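Local atomic coordinates of bottromycin amidohydrolase (PDB entry 6I5S), a protein that probably hydrolyses an amide bond next to the thiazoline of a bottromycin precursor, acting as the zinc-dependent gatekeeper amidohydrolase of bottromycin biosynthesis. Residues G89-H94 / V111-Q116. Sequence-based numbering, arbitrary orientation.
Sequences GFVDAH and VTAYRQ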
# COMPACT_ATOMS: atom_id res chain seq x y z
N GLY A 89 5.17 -1.10 -11.89
CA GLY A 89 5.15 -1.69 -10.57
C GLY A 89 4.06 -1.08 -9.72
O GLY A 89 3.73 0.09 -9.88
N PHE A 90 3.50 -1.90 -8.82
CA PHE A 90 2.40 -1.48 -7.95
C PHE A 90 2.92 -0.72 -6.74
O PHE A 90 4.06 -0.89 -6.29
CB PHE A 90 1.61 -2.71 -7.45
CG PHE A 90 1.18 -3.63 -8.54
CD1 PHE A 90 0.72 -3.13 -9.74
CD2 PHE A 90 1.28 -4.98 -8.38
CE1 PHE A 90 0.39 -3.99 -10.80
CE2 PHE A 90 0.94 -5.85 -9.46
CZ PHE A 90 0.49 -5.32 -10.64
N VAL A 91 2.03 0.12 -6.20
CA VAL A 91 2.30 0.92 -5.01
C VAL A 91 1.25 0.61 -3.97
O VAL A 91 0.05 0.88 -4.19
CB VAL A 91 2.31 2.43 -5.31
CG1 VAL A 91 2.81 3.18 -4.02
CG2 VAL A 91 3.20 2.72 -6.54
N ASP A 92 1.67 0.04 -2.84
CA ASP A 92 0.75 -0.05 -1.70
C ASP A 92 0.69 1.33 -1.04
O ASP A 92 1.65 1.77 -0.38
CB ASP A 92 1.17 -1.13 -0.70
CG ASP A 92 0.13 -1.32 0.40
OD1 ASP A 92 0.09 -2.41 0.97
OD2 ASP A 92 -0.65 -0.37 0.72
N ALA A 93 -0.43 2.00 -1.21
CA ALA A 93 -0.55 3.40 -0.79
C ALA A 93 -0.76 3.59 0.72
O ALA A 93 -0.83 4.75 1.19
CB ALA A 93 -1.66 4.07 -1.56
N HIS A 94 -0.82 2.53 1.49
CA HIS A 94 -0.93 2.67 2.94
C HIS A 94 -0.37 1.42 3.59
O HIS A 94 -1.14 0.53 3.96
CB HIS A 94 -2.37 2.87 3.36
CG HIS A 94 -2.56 3.36 4.78
ND1 HIS A 94 -3.26 4.51 5.09
CD2 HIS A 94 -2.14 2.85 5.97
CE1 HIS A 94 -3.23 4.69 6.40
NE2 HIS A 94 -2.58 3.69 6.96
N VAL A 111 4.54 -5.39 -5.82
CA VAL A 111 4.55 -4.07 -5.17
C VAL A 111 6.00 -3.63 -5.04
O VAL A 111 6.77 -4.19 -4.23
CB VAL A 111 3.86 -4.12 -3.82
CG1 VAL A 111 3.95 -2.71 -3.18
CG2 VAL A 111 2.41 -4.53 -3.91
N THR A 112 6.37 -2.62 -5.81
CA THR A 112 7.72 -2.13 -5.88
C THR A 112 7.93 -0.80 -5.17
O THR A 112 9.05 -0.29 -5.19
CB THR A 112 8.18 -2.00 -7.35
OG1 THR A 112 7.30 -1.16 -8.08
CG2 THR A 112 8.20 -3.37 -8.06
N ALA A 113 6.87 -0.23 -4.60
CA ALA A 113 6.95 0.99 -3.80
C ALA A 113 5.77 0.98 -2.81
O ALA A 113 4.79 0.25 -2.98
CB ALA A 113 6.89 2.24 -4.68
N TYR A 114 5.93 1.71 -1.72
CA TYR A 114 4.84 1.81 -0.76
C TYR A 114 4.95 3.17 -0.05
O TYR A 114 6.06 3.72 0.10
CB TYR A 114 4.89 0.65 0.25
CG TYR A 114 6.18 0.58 1.11
CD1 TYR A 114 6.22 1.10 2.41
CD2 TYR A 114 7.32 -0.03 0.62
CE1 TYR A 114 7.40 1.06 3.17
CE2 TYR A 114 8.53 -0.11 1.38
CZ TYR A 114 8.54 0.41 2.66
OH TYR A 114 9.66 0.35 3.39
N ARG A 115 3.80 3.67 0.40
CA ARG A 115 3.74 4.78 1.36
C ARG A 115 3.72 4.19 2.76
O ARG A 115 2.83 3.42 3.15
CB ARG A 115 2.52 5.67 1.13
CG ARG A 115 2.51 6.33 -0.22
CD ARG A 115 1.50 7.50 -0.30
NE ARG A 115 0.14 7.10 0.17
CZ ARG A 115 -0.87 7.93 0.41
NH1 ARG A 115 -2.04 7.48 0.84
NH2 ARG A 115 -0.77 9.26 0.22
N GLN A 116 4.72 4.57 3.53
CA GLN A 116 4.85 4.23 4.94
C GLN A 116 4.22 5.34 5.74
O GLN A 116 4.83 6.39 5.94
CB GLN A 116 6.30 4.05 5.33
CG GLN A 116 6.50 3.78 6.82
CD GLN A 116 5.96 2.43 7.24
OE1 GLN A 116 5.89 1.49 6.45
NE2 GLN A 116 5.57 2.32 8.49
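Phe90 and Val111 open a parallel strand pair that is interrupted almost at once by a beta bulge. The carbonyl of Phe90 accepts two successive N-H groups, a good bond from Thr112 N to Phe90 O (2.9 Å) and a weak one from Ala113 N to the same oxygen (3.3 Å), and the register slips by one residue. Beyond the bulge pairing is regular, with Asp92 N giving to Ala113 O at 3.1 Å and Arg115 N to Asp92 O at 3.0 Å.

Packing is close from the bulge to the corner of the first strand. Thr112 OG1 lies against Gly89 CA at 3.3 Å, where a backbone without a side chain admits it. Val111 holds CG1 anti to its backbone N (chi1 178°), which lays this methyl against the peptide of Asp92, 3.6 Å from Val111 CG1 to Asp92 N. Phe90, Val111, Asp92 and Tyr114 share the face that meets Leu106 of helix 100-108; Val91 and Ala113 lie on the other, where Val91 meets helix 383-388. At the corner Arg115 reaches across, bent at chi3 (-52°), and presents its guanidinium edge to the Ala93 carbonyl, with NE 2.7 Å from Ala93 O, supplemented by a weak bond from NH1.

Although the whole contact is buried, it thins out beyond Ala93: His94 barely touches its neighbour strand, and Gln116 makes no contact across. Arg115 NH1 also forms a salt bridge with Glu228, whose other carboxylate oxygen bonds His94 ND1, a second shell that should orient the ring. Asp92 OD2 closes an Asx turn on His94 N, while OD1 bonds Thr347.

His94 NE2 coordinates a zinc ion, together with His96, Asp348 and carboxylated lysine Xaa183: a beta-alpha-beta unit whose first strand ends in the His-X-His metal site, as in amidohydrolase-superfamily barrels.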